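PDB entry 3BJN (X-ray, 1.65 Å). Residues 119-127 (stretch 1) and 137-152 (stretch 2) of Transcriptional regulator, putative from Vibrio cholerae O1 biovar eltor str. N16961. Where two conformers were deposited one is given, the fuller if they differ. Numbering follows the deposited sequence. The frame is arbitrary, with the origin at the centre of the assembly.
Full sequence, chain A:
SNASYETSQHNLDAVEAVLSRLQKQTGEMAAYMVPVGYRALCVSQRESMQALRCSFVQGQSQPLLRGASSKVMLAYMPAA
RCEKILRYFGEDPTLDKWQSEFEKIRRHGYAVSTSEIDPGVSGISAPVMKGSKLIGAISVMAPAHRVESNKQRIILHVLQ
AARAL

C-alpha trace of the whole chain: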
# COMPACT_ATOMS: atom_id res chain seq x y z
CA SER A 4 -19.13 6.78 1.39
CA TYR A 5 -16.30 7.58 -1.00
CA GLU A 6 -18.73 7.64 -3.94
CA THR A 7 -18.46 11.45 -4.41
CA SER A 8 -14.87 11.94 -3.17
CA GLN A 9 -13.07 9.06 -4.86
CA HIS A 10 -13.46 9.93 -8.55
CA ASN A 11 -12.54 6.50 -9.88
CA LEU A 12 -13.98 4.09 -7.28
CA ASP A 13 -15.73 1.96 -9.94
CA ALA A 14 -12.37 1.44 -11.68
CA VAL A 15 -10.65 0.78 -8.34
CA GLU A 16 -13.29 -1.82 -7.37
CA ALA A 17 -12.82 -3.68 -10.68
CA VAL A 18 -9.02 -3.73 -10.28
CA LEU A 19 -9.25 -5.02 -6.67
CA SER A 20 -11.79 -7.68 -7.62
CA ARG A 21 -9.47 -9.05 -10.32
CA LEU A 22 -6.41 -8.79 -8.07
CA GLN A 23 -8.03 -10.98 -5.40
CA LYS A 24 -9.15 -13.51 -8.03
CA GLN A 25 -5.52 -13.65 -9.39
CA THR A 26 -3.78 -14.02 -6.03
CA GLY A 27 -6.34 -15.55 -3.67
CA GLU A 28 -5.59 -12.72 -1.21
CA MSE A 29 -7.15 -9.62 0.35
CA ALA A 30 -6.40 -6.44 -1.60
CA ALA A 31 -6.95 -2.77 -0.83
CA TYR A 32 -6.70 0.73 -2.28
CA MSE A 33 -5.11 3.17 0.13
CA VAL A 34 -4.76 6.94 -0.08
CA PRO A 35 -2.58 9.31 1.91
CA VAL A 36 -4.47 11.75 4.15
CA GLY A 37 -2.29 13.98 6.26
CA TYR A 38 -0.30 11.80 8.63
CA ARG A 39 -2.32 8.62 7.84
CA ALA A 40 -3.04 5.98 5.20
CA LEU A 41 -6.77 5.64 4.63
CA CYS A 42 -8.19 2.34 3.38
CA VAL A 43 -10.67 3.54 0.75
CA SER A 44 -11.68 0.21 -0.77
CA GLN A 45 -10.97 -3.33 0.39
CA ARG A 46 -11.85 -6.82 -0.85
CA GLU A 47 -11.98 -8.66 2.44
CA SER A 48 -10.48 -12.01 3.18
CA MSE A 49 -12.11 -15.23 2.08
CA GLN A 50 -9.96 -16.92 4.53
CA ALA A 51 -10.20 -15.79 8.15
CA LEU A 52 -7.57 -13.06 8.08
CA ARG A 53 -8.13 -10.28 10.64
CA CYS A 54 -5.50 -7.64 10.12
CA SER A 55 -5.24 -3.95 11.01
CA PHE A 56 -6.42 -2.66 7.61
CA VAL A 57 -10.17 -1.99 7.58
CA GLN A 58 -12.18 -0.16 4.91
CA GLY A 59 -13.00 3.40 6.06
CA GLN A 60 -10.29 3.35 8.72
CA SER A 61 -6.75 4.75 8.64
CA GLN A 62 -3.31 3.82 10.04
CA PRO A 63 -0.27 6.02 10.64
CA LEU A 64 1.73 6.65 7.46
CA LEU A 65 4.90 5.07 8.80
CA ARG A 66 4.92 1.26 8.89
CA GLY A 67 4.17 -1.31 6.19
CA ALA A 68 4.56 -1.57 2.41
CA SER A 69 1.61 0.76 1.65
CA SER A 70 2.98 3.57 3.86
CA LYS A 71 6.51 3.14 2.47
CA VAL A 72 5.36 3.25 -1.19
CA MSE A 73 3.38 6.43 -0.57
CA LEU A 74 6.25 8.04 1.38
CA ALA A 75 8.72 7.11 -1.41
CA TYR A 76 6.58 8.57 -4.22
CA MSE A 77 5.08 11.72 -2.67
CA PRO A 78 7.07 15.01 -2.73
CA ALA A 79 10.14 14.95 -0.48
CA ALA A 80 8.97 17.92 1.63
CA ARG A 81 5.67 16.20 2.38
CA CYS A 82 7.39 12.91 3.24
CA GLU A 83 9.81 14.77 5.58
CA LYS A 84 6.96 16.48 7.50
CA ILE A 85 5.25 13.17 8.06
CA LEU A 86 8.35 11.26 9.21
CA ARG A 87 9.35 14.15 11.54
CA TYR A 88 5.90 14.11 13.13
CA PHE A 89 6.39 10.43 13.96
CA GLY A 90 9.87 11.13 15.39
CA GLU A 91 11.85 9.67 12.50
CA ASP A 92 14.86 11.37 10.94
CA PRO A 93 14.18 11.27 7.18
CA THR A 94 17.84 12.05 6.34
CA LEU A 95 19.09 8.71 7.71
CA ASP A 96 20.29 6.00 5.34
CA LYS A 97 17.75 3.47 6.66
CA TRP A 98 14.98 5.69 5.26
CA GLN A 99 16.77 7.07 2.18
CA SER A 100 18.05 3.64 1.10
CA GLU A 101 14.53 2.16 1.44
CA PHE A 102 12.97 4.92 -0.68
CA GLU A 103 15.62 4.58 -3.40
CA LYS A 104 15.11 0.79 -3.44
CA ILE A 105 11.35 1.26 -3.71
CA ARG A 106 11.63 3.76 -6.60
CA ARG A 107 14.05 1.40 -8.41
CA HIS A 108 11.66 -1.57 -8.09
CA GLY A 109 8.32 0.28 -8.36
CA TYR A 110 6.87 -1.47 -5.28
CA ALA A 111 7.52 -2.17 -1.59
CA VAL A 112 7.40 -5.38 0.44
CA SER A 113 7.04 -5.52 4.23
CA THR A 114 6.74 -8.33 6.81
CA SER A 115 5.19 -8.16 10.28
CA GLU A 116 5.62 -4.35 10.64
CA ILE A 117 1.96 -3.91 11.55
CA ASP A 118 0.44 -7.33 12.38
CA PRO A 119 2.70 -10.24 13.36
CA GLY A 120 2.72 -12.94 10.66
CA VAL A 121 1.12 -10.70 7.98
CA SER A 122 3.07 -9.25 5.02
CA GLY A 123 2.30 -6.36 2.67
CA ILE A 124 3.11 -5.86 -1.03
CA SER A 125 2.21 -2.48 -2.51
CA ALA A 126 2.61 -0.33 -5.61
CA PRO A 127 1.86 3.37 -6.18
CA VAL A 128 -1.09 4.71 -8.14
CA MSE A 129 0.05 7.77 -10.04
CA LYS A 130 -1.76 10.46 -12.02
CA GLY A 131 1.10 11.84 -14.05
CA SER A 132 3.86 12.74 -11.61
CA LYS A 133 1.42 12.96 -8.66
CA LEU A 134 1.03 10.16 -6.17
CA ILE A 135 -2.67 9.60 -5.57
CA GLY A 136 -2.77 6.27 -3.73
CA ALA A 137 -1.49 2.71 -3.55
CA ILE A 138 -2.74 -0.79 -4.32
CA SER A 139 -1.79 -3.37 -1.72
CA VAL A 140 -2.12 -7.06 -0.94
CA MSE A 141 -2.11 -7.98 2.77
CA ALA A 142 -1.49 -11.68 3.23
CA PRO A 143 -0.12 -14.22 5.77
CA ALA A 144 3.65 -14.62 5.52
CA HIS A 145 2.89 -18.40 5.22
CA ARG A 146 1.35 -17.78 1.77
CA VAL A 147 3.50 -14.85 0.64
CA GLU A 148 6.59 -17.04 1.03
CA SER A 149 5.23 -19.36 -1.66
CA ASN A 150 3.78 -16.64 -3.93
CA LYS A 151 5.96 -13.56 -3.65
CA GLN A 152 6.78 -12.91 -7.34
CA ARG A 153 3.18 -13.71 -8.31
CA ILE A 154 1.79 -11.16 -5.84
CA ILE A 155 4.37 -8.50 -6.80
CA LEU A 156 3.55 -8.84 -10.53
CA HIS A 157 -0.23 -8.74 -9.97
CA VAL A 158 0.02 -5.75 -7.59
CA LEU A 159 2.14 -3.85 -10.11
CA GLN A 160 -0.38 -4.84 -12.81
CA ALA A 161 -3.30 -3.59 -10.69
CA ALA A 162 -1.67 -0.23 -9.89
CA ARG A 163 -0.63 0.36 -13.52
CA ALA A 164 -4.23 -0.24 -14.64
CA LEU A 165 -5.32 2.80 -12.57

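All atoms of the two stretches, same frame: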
# COMPACT_ATOMS: atom_id res chain seq x y z
N PRO A 119 1.77 -9.13 13.40
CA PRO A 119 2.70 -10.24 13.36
C PRO A 119 2.20 -11.33 12.41
O PRO A 119 1.02 -11.71 12.47
CB PRO A 119 2.68 -10.77 14.82
CG PRO A 119 2.36 -9.57 15.63
CD PRO A 119 1.31 -8.85 14.78
N GLY A 120 3.08 -11.81 11.54
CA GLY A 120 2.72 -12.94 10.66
C GLY A 120 2.00 -12.54 9.38
O GLY A 120 1.64 -13.42 8.59
N VAL A 121 1.78 -11.23 9.20
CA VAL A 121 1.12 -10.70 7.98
C VAL A 121 2.13 -9.84 7.24
O VAL A 121 2.87 -9.05 7.88
CB VAL A 121 -0.14 -9.86 8.33
CG1 VAL A 121 -0.92 -9.50 7.02
CG2 VAL A 121 -1.07 -10.61 9.27
N SER A 122 2.16 -10.01 5.91
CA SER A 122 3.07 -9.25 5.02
C SER A 122 2.26 -8.30 4.16
O SER A 122 1.03 -8.48 4.00
CB SER A 122 3.87 -10.23 4.15
OG SER A 122 4.72 -11.03 4.96
N GLY A 123 2.91 -7.27 3.63
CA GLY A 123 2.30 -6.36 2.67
C GLY A 123 3.13 -6.25 1.40
O GLY A 123 4.36 -6.25 1.46
N ILE A 124 2.44 -6.14 0.26
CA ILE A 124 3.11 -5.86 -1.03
C ILE A 124 2.31 -4.75 -1.69
O ILE A 124 1.09 -4.86 -1.83
CB ILE A 124 3.20 -7.13 -1.94
CG1 ILE A 124 4.15 -8.14 -1.27
CG2 ILE A 124 3.73 -6.73 -3.32
CD1 ILE A 124 4.19 -9.58 -1.87
N SER A 125 2.96 -3.65 -2.07
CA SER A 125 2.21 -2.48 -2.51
C SER A 125 2.90 -1.74 -3.64
O SER A 125 4.13 -1.75 -3.74
CB SER A 125 1.97 -1.51 -1.35
OG SER A 125 1.51 -2.20 -0.20
N ALA A 126 2.09 -1.13 -4.50
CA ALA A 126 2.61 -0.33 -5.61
C ALA A 126 1.85 0.98 -5.71
O ALA A 126 0.68 1.02 -5.37
CB ALA A 126 2.54 -1.13 -6.93
N PRO A 127 2.51 2.05 -6.18
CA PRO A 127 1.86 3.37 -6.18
C PRO A 127 0.88 3.53 -7.33
O PRO A 127 1.09 2.96 -8.42
CB PRO A 127 3.04 4.33 -6.40
CG PRO A 127 4.02 3.52 -7.26
CD PRO A 127 3.88 2.11 -6.76
N ALA A 137 -2.29 3.93 -3.40
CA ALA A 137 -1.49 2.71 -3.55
C ALA A 137 -2.42 1.53 -3.61
O ALA A 137 -3.45 1.54 -2.95
CB ALA A 137 -0.51 2.54 -2.43
N ILE A 138 -2.03 0.50 -4.36
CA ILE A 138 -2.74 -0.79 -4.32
C ILE A 138 -1.89 -1.72 -3.50
O ILE A 138 -0.67 -1.74 -3.66
CB ILE A 138 -2.91 -1.41 -5.75
CG1 ILE A 138 -3.90 -0.57 -6.57
CG2 ILE A 138 -3.30 -2.92 -5.66
CD1 ILE A 138 -5.35 -0.68 -6.11
N SER A 139 -2.52 -2.51 -2.63
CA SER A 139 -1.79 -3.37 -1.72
C SER A 139 -2.46 -4.73 -1.59
O SER A 139 -3.68 -4.82 -1.68
CB SER A 139 -1.74 -2.71 -0.34
OG SER A 139 -1.15 -1.41 -0.41
N VAL A 140 -1.64 -5.76 -1.41
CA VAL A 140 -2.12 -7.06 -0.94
C VAL A 140 -1.57 -7.23 0.47
O VAL A 140 -0.38 -6.95 0.73
CB VAL A 140 -1.67 -8.19 -1.86
CG1 VAL A 140 -1.70 -9.58 -1.14
CG2 VAL A 140 -2.54 -8.19 -3.14
N MSE A 141 -2.45 -7.66 1.37
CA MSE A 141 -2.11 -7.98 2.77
C MSE A 141 -2.39 -9.46 2.92
O MSE A 141 -3.52 -9.90 2.67
CB MSE A 141 -3.00 -7.18 3.72
CG MSE A 141 -2.77 -5.69 3.67
SE MSE A 141 -3.90 -4.89 2.27
CE MSE A 141 -5.15 -4.00 3.47
N ALA A 142 -1.38 -10.24 3.31
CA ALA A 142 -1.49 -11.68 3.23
C ALA A 142 -0.56 -12.34 4.27
O ALA A 142 0.48 -11.77 4.62
CB ALA A 142 -1.11 -12.14 1.82
N PRO A 143 -0.95 -13.53 4.77
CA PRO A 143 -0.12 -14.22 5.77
C PRO A 143 1.27 -14.50 5.18
O PRO A 143 1.37 -14.93 4.03
CB PRO A 143 -0.88 -15.55 6.02
CG PRO A 143 -1.82 -15.69 4.87
CD PRO A 143 -2.14 -14.30 4.38
N ALA A 144 2.31 -14.29 5.97
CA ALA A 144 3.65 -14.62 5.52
C ALA A 144 3.70 -16.08 5.00
O ALA A 144 4.46 -16.37 4.07
CB ALA A 144 4.66 -14.39 6.63
N HIS A 145 2.89 -16.96 5.59
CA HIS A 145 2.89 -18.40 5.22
C HIS A 145 2.62 -18.55 3.71
O HIS A 145 3.25 -19.39 3.02
CB HIS A 145 1.83 -19.17 6.02
CG HIS A 145 1.78 -20.62 5.66
ND1 HIS A 145 2.75 -21.51 6.08
CD2 HIS A 145 0.91 -21.32 4.91
CE1 HIS A 145 2.46 -22.71 5.60
NE2 HIS A 145 1.35 -22.62 4.88
N ARG A 146 1.70 -17.73 3.20
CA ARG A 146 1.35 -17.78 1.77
C ARG A 146 2.21 -16.89 0.90
O ARG A 146 2.46 -17.23 -0.27
CB ARG A 146 -0.14 -17.47 1.56
CG ARG A 146 -1.02 -18.52 2.19
CD ARG A 146 -2.41 -18.55 1.61
NE ARG A 146 -3.14 -17.31 1.79
CZ ARG A 146 -3.98 -17.08 2.79
NH1 ARG A 146 -4.61 -15.91 2.85
NH2 ARG A 146 -4.18 -17.99 3.74
N VAL A 147 2.65 -15.75 1.43
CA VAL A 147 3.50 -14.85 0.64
C VAL A 147 4.82 -15.51 0.31
O VAL A 147 5.34 -15.33 -0.79
CB VAL A 147 3.72 -13.49 1.35
CG1 VAL A 147 4.71 -12.63 0.57
CG2 VAL A 147 2.37 -12.76 1.50
N GLU A 148 5.34 -16.31 1.25
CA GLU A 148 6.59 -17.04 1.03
C GLU A 148 6.55 -17.98 -0.17
O GLU A 148 7.59 -18.27 -0.77
CB GLU A 148 6.99 -17.80 2.30
CG GLU A 148 7.50 -16.86 3.35
CD GLU A 148 7.73 -17.53 4.70
OE1 GLU A 148 7.64 -18.78 4.80
OE2 GLU A 148 7.99 -16.77 5.66
N SER A 149 5.37 -18.43 -0.55
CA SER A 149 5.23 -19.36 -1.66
C SER A 149 4.79 -18.63 -2.94
O SER A 149 4.72 -19.26 -4.03
CB SER A 149 4.15 -20.41 -1.32
OG SER A 149 4.61 -21.27 -0.28
N ASN A 150 4.45 -17.35 -2.81
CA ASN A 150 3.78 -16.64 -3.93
C ASN A 150 4.28 -15.22 -4.13
O ASN A 150 3.57 -14.36 -4.69
CB ASN A 150 2.26 -16.60 -3.72
CG ASN A 150 1.64 -17.97 -3.80
OD1 ASN A 150 1.42 -18.49 -4.88
ND2 ASN A 150 1.38 -18.58 -2.63
N LYS A 151 5.51 -14.96 -3.69
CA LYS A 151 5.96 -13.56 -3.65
C LYS A 151 6.01 -12.88 -5.03
O LYS A 151 5.43 -11.78 -5.21
CB LYS A 151 7.32 -13.49 -2.94
CG LYS A 151 7.71 -12.08 -2.61
CD LYS A 151 9.03 -12.06 -1.86
CE LYS A 151 9.47 -10.63 -1.63
NZ LYS A 151 10.88 -10.62 -1.12
N GLN A 152 6.66 -13.52 -6.01
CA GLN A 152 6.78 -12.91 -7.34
C GLN A 152 5.40 -12.77 -7.99
O GLN A 152 5.12 -11.76 -8.64
CB GLN A 152 7.73 -13.75 -8.22
CG GLN A 152 7.78 -13.30 -9.70
CD GLN A 152 8.62 -12.05 -9.96
OE1 GLN A 152 8.78 -11.19 -9.10
NE2 GLN A 152 9.14 -11.96 -11.19
O HOH W 1 1.54 -16.29 8.42

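The core of this contact is a pair of antiparallel strands, 121-127 and 137-143, whose directions differ by 154° and whose axes approach to 4.5 Å. Backbone hydrogen bonding follows the classic alternation of such a pair. At the hydrogen-bonded positions each residue both gives and receives: Ser122 N donates to Ala142 O at 2.8 Å and Ala142 N to Ser122 O at 3.1 Å; Ile124 N reaches Val140 O at 3.0 Å while Val140 N reaches Ile124 O at 2.9 Å; and Ala126 N to Ile138 O and Ile138 N to Ala126 O both measure 2.9 Å. The N-H...O angles, 154° to 174°, show that the bonds are close to linear.

Between these rungs lie the non-hydrogen-bonded pairs, where the CA atoms draw closer, 4.2 Å between Ser125 CA and Ser139 CA against 5.4 Å between Ile124 CA and Val140 CA. Here CA-H groups meet carbonyls of the partner strand, as in Ser139 CA to Ile124 O and Ser125 CA to Ile138 O, each 3.2 Å. Gly123 CA approaches Val140 O at 3.4 Å in the same way.

The ladder runs on past the strand into the start of the helix. Ala144 N donates to Gly120 O at 2.8 Å, with an angle of 168°. Pro143, at the N-cap position, has no amide hydrogen to offer, and it sits at a non-hydrogen-bonded place opposite Val121, where none is asked of it by the neighbouring strand. Its carbonyl starts the helix instead, with Arg146 N and Val147 N at 2.9 and 3.0 Å from Pro143 O. Gly120 suits its corner because, at phi 85° and psi 0°, a CB would be jammed against the preceding carbonyl oxygen. One water also joins the corner, donating to Gly120 O at 2.9 Å and accepting from His145 N at 3.2 Å.

A single side-chain hydrogen bond crosses the contact: Ser125 OG and Ser139 OG lie 2.8 Å apart, and either could be the donor. Both serines stand on the sheet face that also carries Met141, Pro127 and Ala137. Their short side chains bring the hydroxyls together directly above the close CA pair, and Ser139 OG has a further hydrogen bond elsewhere in the structure. Met141, a selenomethionine, instead leads its end away from the other stretch.

The opposite face carries Ser122, Ile124 and Ala126 beside Ala142, Val140 and Ile138, and the helix contributes apolar contacts here. Val147 points toward the first strand: its CG1 lies 3.9 Å from Ile124 CD1, and its CG2 4.0 Å from Ser122 CB. The extended isoleucine, with chi1 m and chi2 t, is long enough to reach the helix, and Ile124 has the largest covered area of any residue here, 94 Å². Lys151 adds aliphatic length at the margin, its CG 4.4 Å from Ile124 CD1. Small Ala144 fits close beside Ser122, with 3.8 Å from its CB to Ser122 OG.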